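Long-range contacts in ectoine hydroxylase (Sphingopyxis alaskensis, PDB 4MHR), which catalyses the iron(II)- and 2-oxoglutarate-dependent hydroxylation of L-ectoine to 5-hydroxyectoine, a compatible solute that protects cells against osmotic stress: residues G53-F61 with P237-D248; H159-L170 with Y271-F282. All coordinates share one frame; numbering follows the deposited sequence.

Contact 1 of 2, residues G53-F61 with P237-D248; sequences GYIVLEDIF and PTGKPGTVILFD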
loop_
_atom_site.group_PDB
_atom_site.type_symbol
_atom_site.label_atom_id
_atom_site.label_comp_id
_atom_site.label_asym_id
_atom_site.label_seq_id
_atom_site.Cartn_x
_atom_site.Cartn_y
_atom_site.Cartn_z
ATOM N N GLY A 53 -4.498 -9.689 -7.794
ATOM C CA GLY A 53 -3.678 -8.565 -7.315
ATOM C C GLY A 53 -3.768 -8.107 -5.880
ATOM O O GLY A 53 -3.153 -7.076 -5.506
ATOM N N TYR A 54 -4.595 -8.768 -5.090
ATOM C CA TYR A 54 -4.713 -8.490 -3.654
ATOM C C TYR A 54 -5.156 -9.824 -2.939
ATOM O O TYR A 54 -5.732 -10.669 -3.567
ATOM C CB TYR A 54 -5.775 -7.385 -3.420
ATOM C CG TYR A 54 -7.174 -7.890 -3.502
ATOM C CD1 TYR A 54 -7.794 -8.111 -4.740
ATOM C CD2 TYR A 54 -7.845 -8.274 -2.362
ATOM C CE1 TYR A 54 -9.097 -8.618 -4.832
ATOM C CE2 TYR A 54 -9.152 -8.817 -2.449
ATOM C CZ TYR A 54 -9.743 -8.993 -3.694
ATOM O OH TYR A 54 -10.996 -9.533 -3.743
ATOM N N ILE A 55 -4.811 -9.984 -1.665
ATOM C CA ILE A 55 -5.393 -10.977 -0.778
ATOM C C ILE A 55 -5.650 -10.300 0.580
ATOM O O ILE A 55 -5.119 -9.218 0.883
ATOM C CB ILE A 55 -4.528 -12.239 -0.566
ATOM C CG1 ILE A 55 -3.180 -11.893 0.011
ATOM C CG2 ILE A 55 -4.437 -13.075 -1.871
ATOM C CD1 ILE A 55 -2.376 -13.126 0.273
ATOM N N VAL A 56 -6.468 -10.943 1.383
ATOM C CA VAL A 56 -6.815 -10.464 2.735
ATOM C C VAL A 56 -6.353 -11.525 3.741
ATOM O O VAL A 56 -6.698 -12.705 3.579
ATOM C CB VAL A 56 -8.320 -10.227 2.836
ATOM C CG1 VAL A 56 -8.740 -9.728 4.232
ATOM C CG2 VAL A 56 -8.760 -9.247 1.752
ATOM N N LEU A 57 -5.541 -11.123 4.726
ATOM C CA LEU A 57 -5.147 -12.011 5.848
ATOM C C LEU A 57 -5.956 -11.621 7.042
ATOM O O LEU A 57 -5.944 -10.430 7.425
ATOM C CB LEU A 57 -3.675 -11.795 6.177
ATOM C CG LEU A 57 -2.791 -11.978 4.983
ATOM C CD1 LEU A 57 -1.357 -11.696 5.353
ATOM C CD2 LEU A 57 -2.955 -13.401 4.472
ATOM N N GLU A 58 -6.709 -12.563 7.604
ATOM C CA GLU A 58 -7.511 -12.284 8.810
ATOM C C GLU A 58 -7.022 -13.109 10.025
ATOM O O GLU A 58 -6.388 -14.173 9.844
ATOM C CB GLU A 58 -8.957 -12.668 8.562
ATOM C CG GLU A 58 -9.576 -12.088 7.314
ATOM C CD GLU A 58 -10.890 -12.787 6.967
ATOM O OE1 GLU A 58 -10.941 -13.646 6.062
ATOM O OE2 GLU A 58 -11.869 -12.496 7.625
ATOM N N ASP A 59 -7.255 -12.572 11.235
ATOM C CA ASP A 59 -6.936 -13.266 12.486
ATOM C C ASP A 59 -5.502 -13.667 12.592
ATOM O O ASP A 59 -5.211 -14.712 13.101
ATOM C CB ASP A 59 -7.803 -14.515 12.640
ATOM C CG ASP A 59 -9.257 -14.190 12.564
ATOM O OD1 ASP A 59 -9.676 -13.217 13.222
ATOM O OD2 ASP A 59 -9.965 -14.841 11.768
ATOM N N ILE A 60 -4.583 -12.873 12.063
ATOM C CA ILE A 60 -3.194 -13.199 12.256
ATOM C C ILE A 60 -2.542 -12.592 13.501
ATOM O O ILE A 60 -1.451 -13.018 13.858
ATOM C CB ILE A 60 -2.356 -12.855 11.025
ATOM C CG1 ILE A 60 -2.478 -11.393 10.661
ATOM C CG2 ILE A 60 -2.743 -13.730 9.841
ATOM C CD1 ILE A 60 -1.309 -10.982 9.775
ATOM N N PHE A 61 -3.114 -11.511 14.043
ATOM C CA PHE A 61 -2.600 -10.829 15.263
ATOM C C PHE A 61 -3.622 -11.164 16.341
ATOM O O PHE A 61 -4.814 -11.215 16.059
ATOM C CB PHE A 61 -2.557 -9.295 15.099
ATOM C CG PHE A 61 -1.544 -8.822 14.089
ATOM C CD1 PHE A 61 -0.194 -8.936 14.354
ATOM C CD2 PHE A 61 -1.946 -8.332 12.845
ATOM C CE1 PHE A 61 0.769 -8.589 13.409
ATOM C CE2 PHE A 61 -0.995 -7.921 11.912
ATOM C CZ PHE A 61 0.357 -8.065 12.180
ATOM N N PRO A 237 -12.616 -4.836 0.020
ATOM C CA PRO A 237 -12.344 -5.664 1.169
ATOM C C PRO A 237 -12.647 -4.949 2.501
ATOM O O PRO A 237 -12.399 -3.777 2.645
ATOM C CB PRO A 237 -10.847 -5.987 1.052
ATOM C CG PRO A 237 -10.419 -5.534 -0.271
ATOM C CD PRO A 237 -11.463 -4.661 -0.863
ATOM N N THR A 238 -13.237 -5.669 3.427
ATOM C CA THR A 238 -13.637 -5.106 4.715
ATOM C C THR A 238 -13.023 -5.994 5.763
ATOM O O THR A 238 -12.446 -7.036 5.444
ATOM C CB THR A 238 -15.176 -4.982 4.906
ATOM O OG1 THR A 238 -15.807 -6.206 4.571
ATOM C CG2 THR A 238 -15.770 -3.883 3.979
ATOM N N GLY A 239 -13.061 -5.539 7.006
ATOM C CA GLY A 239 -12.613 -6.361 8.084
ATOM C C GLY A 239 -12.491 -5.630 9.384
ATOM O O GLY A 239 -12.546 -4.423 9.435
ATOM N N LYS A 240 -12.305 -6.401 10.438
ATOM C CA LYS A 240 -12.105 -5.814 11.775
ATOM C C LYS A 240 -10.650 -5.387 11.937
ATOM O O LYS A 240 -9.758 -5.808 11.162
ATOM C CB LYS A 240 -12.494 -6.827 12.859
ATOM C CG LYS A 240 -11.736 -8.137 12.777
ATOM C CD LYS A 240 -12.083 -9.045 13.944
ATOM C CE LYS A 240 -11.079 -10.177 14.080
ATOM N NZ LYS A 240 -11.215 -11.135 12.955
ATOM N N PRO A 241 -10.403 -4.544 12.927
ATOM C CA PRO A 241 -9.058 -4.129 13.179
ATOM C C PRO A 241 -8.095 -5.326 13.281
ATOM O O PRO A 241 -8.440 -6.389 13.827
ATOM C CB PRO A 241 -9.187 -3.404 14.524
ATOM C CG PRO A 241 -10.571 -2.861 14.522
ATOM C CD PRO A 241 -11.359 -3.933 13.891
ATOM N N GLY A 242 -6.901 -5.174 12.703
ATOM C CA GLY A 242 -5.929 -6.273 12.676
ATOM C C GLY A 242 -5.917 -7.048 11.351
ATOM O O GLY A 242 -4.917 -7.651 11.011
ATOM N N THR A 243 -6.991 -6.944 10.593
ATOM C CA THR A 243 -7.066 -7.446 9.185
ATOM C C THR A 243 -6.046 -6.766 8.295
ATOM O O THR A 243 -5.825 -5.564 8.420
ATOM C CB THR A 243 -8.492 -7.255 8.567
ATOM O OG1 THR A 243 -9.464 -7.921 9.364
ATOM C CG2 THR A 243 -8.585 -7.794 7.111
ATOM N N VAL A 244 -5.375 -7.545 7.435
ATOM C CA VAL A 244 -4.350 -7.008 6.548
ATOM C C VAL A 244 -4.748 -7.203 5.133
ATOM O O VAL A 244 -5.138 -8.323 4.741
ATOM C CB VAL A 244 -2.992 -7.648 6.760
ATOM C CG1 VAL A 244 -1.893 -6.874 5.992
ATOM C CG2 VAL A 244 -2.623 -7.601 8.221
ATOM N N ILE A 245 -4.768 -6.118 4.387
ATOM C CA ILE A 245 -5.152 -6.133 2.967
ATOM C C ILE A 245 -3.845 -5.951 2.218
ATOM O O ILE A 245 -3.116 -4.972 2.474
ATOM C CB ILE A 245 -6.156 -5.034 2.571
ATOM C CG1 ILE A 245 -7.452 -5.250 3.331
ATOM C CG2 ILE A 245 -6.456 -5.146 1.115
ATOM C CD1 ILE A 245 -8.378 -4.079 3.184
ATOM N N LEU A 246 -3.463 -6.949 1.411
ATOM C CA LEU A 246 -2.154 -6.881 0.711
ATOM C C LEU A 246 -2.448 -6.635 -0.772
ATOM O O LEU A 246 -3.315 -7.321 -1.369
ATOM C CB LEU A 246 -1.426 -8.180 0.740
ATOM C CG LEU A 246 -0.662 -8.656 1.925
ATOM C CD1 LEU A 246 -1.651 -9.156 2.962
ATOM C CD2 LEU A 246 0.285 -9.736 1.498
ATOM N N PHE A 247 -1.759 -5.697 -1.380
ATOM C CA PHE A 247 -2.006 -5.448 -2.812
ATOM C C PHE A 247 -0.768 -5.100 -3.616
ATOM O O PHE A 247 0.172 -4.440 -3.120
ATOM C CB PHE A 247 -3.190 -4.522 -3.029
ATOM C CG PHE A 247 -3.087 -3.164 -2.427
ATOM C CD1 PHE A 247 -3.422 -2.951 -1.112
ATOM C CD2 PHE A 247 -2.700 -2.052 -3.210
ATOM C CE1 PHE A 247 -3.345 -1.675 -0.545
ATOM C CE2 PHE A 247 -2.637 -0.752 -2.662
ATOM C CZ PHE A 247 -2.986 -0.547 -1.336
ATOM N N ASP A 248 -0.750 -5.628 -4.850
ATOM C CA ASP A 248 0.303 -5.394 -5.815
ATOM C C ASP A 248 0.436 -3.902 -6.091
ATOM O O ASP A 248 -0.567 -3.156 -6.161
ATOM C CB ASP A 248 -0.003 -6.129 -7.096
ATOM C CG ASP A 248 1.044 -5.899 -8.166
ATOM O OD1 ASP A 248 2.127 -6.539 -8.109
ATOM O OD2 ASP A 248 0.763 -5.075 -9.068
HETATM O O HOH W 1 -11.692 -10.942 10.439
HETATM O O HOH W 2 -8.796 -10.114 11.209
HETATM O O HOH W 3 -5.140 -10.118 12.764
#

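Contact 2 of 2, residues H159-L170 with Y271-F282; sequences HVEDGMPRMRAL and YNAVSNRLEKPF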
loop_
_atom_site.group_PDB
_atom_site.type_symbol
_atom_site.label_atom_id
_atom_site.label_comp_id
_atom_site.label_asym_id
_atom_site.label_seq_id
_atom_site.Cartn_x
_atom_site.Cartn_y
_atom_site.Cartn_z
ATOM N N HIS A 159 7.145 4.754 -10.291
ATOM C CA HIS A 159 7.992 4.642 -11.435
ATOM C C HIS A 159 8.335 6.052 -11.993
ATOM O O HIS A 159 9.509 6.437 -12.061
ATOM C CB HIS A 159 7.257 3.837 -12.478
ATOM C CG HIS A 159 8.018 3.659 -13.749
ATOM N ND1 HIS A 159 9.127 2.838 -13.850
ATOM C CD2 HIS A 159 7.855 4.225 -14.963
ATOM C CE1 HIS A 159 9.577 2.888 -15.091
ATOM N NE2 HIS A 159 8.814 3.709 -15.787
ATOM N N VAL A 160 7.298 6.808 -12.357
ATOM C CA VAL A 160 7.474 8.126 -13.012
ATOM C C VAL A 160 8.171 9.098 -12.078
ATOM O O VAL A 160 9.138 9.770 -12.483
ATOM C CB VAL A 160 6.162 8.747 -13.508
ATOM C CG1 VAL A 160 6.386 10.219 -13.961
ATOM C CG2 VAL A 160 5.637 7.938 -14.652
ATOM N N GLU A 161 7.737 9.145 -10.823
ATOM C CA GLU A 161 8.304 10.097 -9.876
ATOM C C GLU A 161 9.445 9.624 -8.989
ATOM O O GLU A 161 10.266 10.425 -8.601
ATOM C CB GLU A 161 7.195 10.743 -9.023
ATOM C CG GLU A 161 6.034 11.292 -9.856
ATOM C CD GLU A 161 4.974 12.036 -9.039
ATOM O OE1 GLU A 161 5.292 12.524 -7.959
ATOM O OE2 GLU A 161 3.818 12.139 -9.491
ATOM N N ASP A 162 9.536 8.340 -8.649
ATOM C CA ASP A 162 10.556 7.930 -7.722
ATOM C C ASP A 162 11.666 7.107 -8.400
ATOM O O ASP A 162 12.699 6.823 -7.777
ATOM C CB ASP A 162 10.003 7.127 -6.540
ATOM C CG ASP A 162 8.980 7.854 -5.747
ATOM O OD1 ASP A 162 9.193 9.069 -5.480
ATOM O OD2 ASP A 162 7.932 7.197 -5.350
ATOM N N GLY A 163 11.449 6.738 -9.650
ATOM C CA GLY A 163 12.391 5.898 -10.419
ATOM C C GLY A 163 12.318 4.406 -10.161
ATOM O O GLY A 163 13.299 3.684 -10.440
ATOM N N MET A 164 11.160 3.899 -9.677
ATOM C CA MET A 164 11.077 2.449 -9.379
ATOM C C MET A 164 10.952 1.805 -10.699
ATOM O O MET A 164 9.988 2.061 -11.404
ATOM C CB MET A 164 9.915 2.092 -8.409
ATOM C CG MET A 164 9.679 0.640 -8.226
ATOM S SD MET A 164 8.232 0.233 -7.209
ATOM C CE MET A 164 8.595 0.930 -5.622
ATOM N N PRO A 165 11.917 0.912 -11.049
ATOM C CA PRO A 165 11.927 0.419 -12.434
ATOM C C PRO A 165 10.902 -0.604 -12.788
ATOM O O PRO A 165 10.386 -0.552 -13.901
ATOM C CB PRO A 165 13.329 -0.214 -12.614
ATOM C CG PRO A 165 13.876 -0.397 -11.251
ATOM C CD PRO A 165 13.085 0.463 -10.273
ATOM N N ARG A 166 10.616 -1.536 -11.868
ATOM C CA ARG A 166 9.865 -2.754 -12.187
ATOM C C ARG A 166 8.675 -2.946 -11.207
ATOM O O ARG A 166 8.710 -2.493 -10.084
ATOM C CB ARG A 166 10.743 -3.998 -12.150
ATOM C CG ARG A 166 11.955 -4.023 -13.078
ATOM C CD ARG A 166 11.493 -4.164 -14.500
ATOM N NE ARG A 166 12.548 -4.784 -15.177
ATOM C CZ ARG A 166 12.662 -6.068 -15.504
ATOM N NH1 ARG A 166 11.736 -6.978 -15.293
ATOM N NH2 ARG A 166 13.783 -6.401 -16.084
ATOM N N MET A 167 7.678 -3.724 -11.622
ATOM C CA MET A 167 6.538 -4.025 -10.722
ATOM C C MET A 167 6.933 -5.150 -9.811
ATOM O O MET A 167 6.685 -6.298 -10.131
ATOM C CB MET A 167 5.296 -4.381 -11.529
ATOM C CG MET A 167 4.832 -3.193 -12.396
ATOM S SD MET A 167 3.390 -3.763 -13.266
ATOM C CE MET A 167 3.081 -2.334 -14.293
ATOM N N ARG A 168 7.610 -4.811 -8.730
ATOM C CA ARG A 168 8.132 -5.793 -7.791
ATOM C C ARG A 168 8.092 -5.216 -6.366
ATOM O O ARG A 168 9.017 -5.307 -5.539
ATOM C CB ARG A 168 9.499 -6.345 -8.226
ATOM C CG ARG A 168 9.992 -7.344 -7.204
ATOM C CD ARG A 168 10.640 -8.682 -7.329
ATOM N NE ARG A 168 11.851 -8.760 -7.966
ATOM C CZ ARG A 168 12.762 -9.780 -8.044
ATOM N NH1 ARG A 168 12.890 -10.886 -7.334
ATOM N NH2 ARG A 168 13.691 -9.581 -8.940
ATOM N N ALA A 169 6.946 -4.590 -6.078
ATOM C CA ALA A 169 6.638 -4.015 -4.783
ATOM C C ALA A 169 5.214 -4.304 -4.422
ATOM O O ALA A 169 4.352 -4.529 -5.293
ATOM C CB ALA A 169 6.884 -2.492 -4.755
ATOM N N LEU A 170 4.936 -4.292 -3.129
ATOM C CA LEU A 170 3.563 -4.433 -2.696
ATOM C C LEU A 170 3.246 -3.617 -1.472
ATOM O O LEU A 170 4.172 -3.221 -0.680
ATOM C CB LEU A 170 3.230 -5.860 -2.433
ATOM C CG LEU A 170 3.987 -6.598 -1.387
ATOM C CD1 LEU A 170 3.413 -6.364 -0.015
ATOM C CD2 LEU A 170 3.778 -8.064 -1.661
ATOM N N TYR A 271 6.441 -2.569 0.841
ATOM C CA TYR A 271 7.644 -3.437 0.749
ATOM C C TYR A 271 8.112 -3.418 -0.685
ATOM O O TYR A 271 7.321 -3.604 -1.623
ATOM C CB TYR A 271 7.293 -4.858 1.212
ATOM C CG TYR A 271 6.908 -5.018 2.638
ATOM C CD1 TYR A 271 7.872 -5.343 3.621
ATOM C CD2 TYR A 271 5.605 -4.830 3.061
ATOM C CE1 TYR A 271 7.498 -5.520 4.972
ATOM C CE2 TYR A 271 5.241 -4.969 4.416
ATOM C CZ TYR A 271 6.206 -5.269 5.361
ATOM O OH TYR A 271 5.849 -5.428 6.665
ATOM N N ASN A 272 9.382 -3.156 -0.898
ATOM C CA ASN A 272 10.011 -3.283 -2.207
ATOM C C ASN A 272 11.147 -4.338 -2.187
ATOM O O ASN A 272 11.802 -4.491 -1.200
ATOM C CB ASN A 272 10.538 -1.936 -2.684
ATOM C CG ASN A 272 10.923 -1.948 -4.189
ATOM O OD1 ASN A 272 10.377 -2.700 -5.014
ATOM N ND2 ASN A 272 11.836 -1.055 -4.563
ATOM N N ALA A 273 11.370 -5.048 -3.288
ATOM C CA ALA A 273 12.494 -5.965 -3.365
ATOM C C ALA A 273 13.785 -5.118 -3.353
ATOM O O ALA A 273 13.869 -4.053 -4.030
ATOM C CB ALA A 273 12.421 -6.811 -4.662
ATOM N N VAL A 274 14.776 -5.564 -2.607
ATOM C CA VAL A 274 16.104 -4.838 -2.617
ATOM C C VAL A 274 16.728 -4.736 -4.013
ATOM O O VAL A 274 17.326 -3.729 -4.303
ATOM C CB VAL A 274 17.119 -5.404 -1.585
ATOM C CG1 VAL A 274 16.600 -5.339 -0.160
ATOM C CG2 VAL A 274 17.460 -6.862 -1.927
ATOM N N SER A 275 16.510 -5.724 -4.889
ATOM C CA SER A 275 16.926 -5.698 -6.291
ATOM C C SER A 275 16.103 -4.731 -7.204
ATOM O O SER A 275 16.514 -4.392 -8.290
ATOM C CB SER A 275 16.922 -7.143 -6.892
ATOM O OG SER A 275 15.615 -7.680 -6.939
ATOM N N ASN A 276 14.974 -4.231 -6.748
ATOM C CA ASN A 276 14.190 -3.247 -7.521
ATOM C C ASN A 276 14.412 -1.825 -7.012
ATOM O O ASN A 276 13.488 -1.030 -6.930
ATOM C CB ASN A 276 12.724 -3.629 -7.343
ATOM C CG ASN A 276 11.807 -2.914 -8.307
ATOM O OD1 ASN A 276 12.151 -2.663 -9.450
ATOM N ND2 ASN A 276 10.600 -2.591 -7.842
ATOM N N ARG A 277 15.629 -1.529 -6.555
ATOM C CA ARG A 277 15.912 -0.277 -5.842
ATOM C C ARG A 277 15.780 0.885 -6.830
ATOM O O ARG A 277 15.922 0.729 -8.005
ATOM C CB ARG A 277 17.296 -0.289 -5.160
ATOM C CG ARG A 277 18.416 0.200 -6.061
ATOM C CD ARG A 277 19.810 -0.314 -5.679
ATOM N NE ARG A 277 20.811 0.762 -5.676
ATOM C CZ ARG A 277 21.123 1.536 -6.720
ATOM N NH1 ARG A 277 20.532 1.388 -7.906
ATOM N NH2 ARG A 277 22.039 2.486 -6.576
ATOM N N LEU A 278 15.488 2.064 -6.311
ATOM C CA LEU A 278 15.077 3.165 -7.137
ATOM C C LEU A 278 16.240 3.665 -8.042
ATOM O O LEU A 278 17.408 3.676 -7.639
ATOM C CB LEU A 278 14.603 4.262 -6.227
ATOM C CG LEU A 278 13.144 4.422 -5.863
ATOM C CD1 LEU A 278 12.323 3.146 -5.921
ATOM C CD2 LEU A 278 13.052 5.162 -4.544
ATOM N N GLU A 279 15.896 4.060 -9.261
ATOM C CA GLU A 279 16.803 4.824 -10.159
ATOM C C GLU A 279 16.407 6.302 -10.208
ATOM O O GLU A 279 15.591 6.774 -9.391
ATOM C CB GLU A 279 16.672 4.242 -11.551
ATOM C CG GLU A 279 16.377 2.774 -11.492
ATOM C CD GLU A 279 17.190 1.977 -12.450
ATOM O OE1 GLU A 279 16.794 1.896 -13.632
ATOM O OE2 GLU A 279 18.208 1.416 -11.989
ATOM N N LYS A 280 16.987 7.045 -11.161
ATOM C CA LYS A 280 16.487 8.384 -11.511
ATOM C C LYS A 280 14.988 8.243 -11.890
ATOM O O LYS A 280 14.618 7.266 -12.524
ATOM C CB LYS A 280 17.232 9.009 -12.730
ATOM C CG LYS A 280 18.733 8.737 -12.843
ATOM C CD LYS A 280 19.529 9.280 -11.663
ATOM C CE LYS A 280 20.831 9.902 -12.147
ATOM N NZ LYS A 280 20.582 11.221 -12.800
ATOM N N PRO A 281 14.139 9.199 -11.489
ATOM C CA PRO A 281 12.696 9.232 -11.923
ATOM C C PRO A 281 12.490 9.055 -13.452
ATOM O O PRO A 281 13.228 9.687 -14.250
ATOM C CB PRO A 281 12.241 10.646 -11.509
ATOM C CG PRO A 281 13.309 11.192 -10.578
ATOM C CD PRO A 281 14.403 10.163 -10.389
ATOM N N PHE A 282 11.505 8.249 -13.879
ATOM C CA PHE A 282 11.234 8.106 -15.322
ATOM C C PHE A 282 10.284 9.249 -15.843
ATOM O O PHE A 282 9.203 8.999 -16.404
ATOM C CB PHE A 282 10.712 6.674 -15.641
ATOM C CG PHE A 282 11.725 5.537 -15.344
ATOM C CD1 PHE A 282 12.486 4.951 -16.377
ATOM C CD2 PHE A 282 11.875 5.020 -14.058
ATOM C CE1 PHE A 282 13.371 3.885 -16.113
ATOM C CE2 PHE A 282 12.753 3.952 -13.792
ATOM C CZ PHE A 282 13.508 3.382 -14.810
#

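Contact 1 of 2, residues G53-F61 with P237-D248
The F61 ring presents its edge to G242-V244: the carbonyl O of G242 lies in the ring plane, 3.6 Å from F61 CD2, and V244 CG2 meets the same rim at CE2. I60 reaches that methyl too, at about a right angle, through CD1. The Y54 ring stands at the other end of the pairing, where CE2 meets P237 CG at an oblique angle.

Between these rings, strands 54-57 and 244-248 run antiparallel at 163°. I55 pairs with L246 and L57 with V244, two backbone hydrogen bonds each, and D248 N adds a bond to G53 O. The side chains of I55, L57, V244 and L246 share one face, over which helices 43-52 and 117-127 pack; L57 CD1 touches L246 CD1 at 3.5 Å. Y54, V56, I245 and F247 occupy the reverse face, where the F247 ring meets that of the iron ligand H253.

Beyond the strands, T243 works with both branches of its side chain. Its CG2, anti to the backbone N, presses on V56 CG1 at a tight 3.5 Å. K240 O takes two donors, T243 N, which closes the type II turn 240-243, and OG1 of the same residue (2.8 Å). A valine in its place would probably leave K240 O with the backbone N-H alone and deprive a water of the hydroxyl it donates to. That water also takes the N-H of D59, and K240 NZ donates to it.

K240 bends at its last torsion (chi4 -70°) to put NZ 2.6 Å from D59 OD1, in a salt bridge on the syn side, somewhat out of the carboxylate plane. A second water links NZ to E58 OE2. The chemistry thus implies a join that is apolar on both faces of the strand pair and closed at the K240 end by charge and water.

Contact 2 of 2, residues H159-L170 with Y271-F282
F282 lies against H159, and its side chain can be followed outward. CB sits over the H159 ring in a CH-pi contact, 3.5 Å from NE2. CG anti to the carbonyl carbon (chi1 -63°) lays the ring on the imidazole, an offset stack with planes 11° apart. CD2 rests 3.3 Å from H159 CE1, CE2 meets G163 O at the ring edge, and CZ reaches P165 CA. The imidazole beneath is held at both nitrogens: ND1 donates to M164 O, nearly in the ring plane, and NE2 bonds D11. F282 N donates to H159 O, whose oxygen also lies at the edge of the F282 ring.

At G163, a side chain would run into the carbonyls of E279 and K280; its own O takes E279 N from above the carbonyl plane.

N276 grips the loop with its amide. ND2 donates to R166 O (2.9 Å) and, in the amide plane, to a lone pair of N272 OD1; OD1 takes a weak bond from R166 N, and M164 CG packs on ND2. N272 ND2 returns a bond to N276 O.

R168 lies along A273 CB, and its O accepts from A273 N. There the loops become strands, L170 and Y271 forming a hydrogen-bonded antiparallel pair. The whole joins neighbouring strands of the major sheet of a cupin-type dioxygenase, and ties the end of helix 154-162, which carries W158, important for ectoine stabilization, to the segment following strand 264-273.

Both contacts hold strands of the same seven-stranded antiparallel sheet. Contact 1 pairs the outermost strand 54-57 with 244-248; contact 2 pairs 169-175, the next strand over, with 264-273. They meet where F247 O packs on L170 CB, though their centres lie 24 Å apart, on opposite sides of the chain's centre. Contact 1 is largely buried and regular, four bridged pairs with apolar packing, the K240 salt bridge and its waters gathered at one end. Contact 2 is only partly buried: two bridged pairs give way to loops fastened by asparagine amides, an aromatic stack and backbone bonds. Contact 1 borders the iron site through F247; contact 2 approaches the ectoine site, where the D162 side chain lies beside W158.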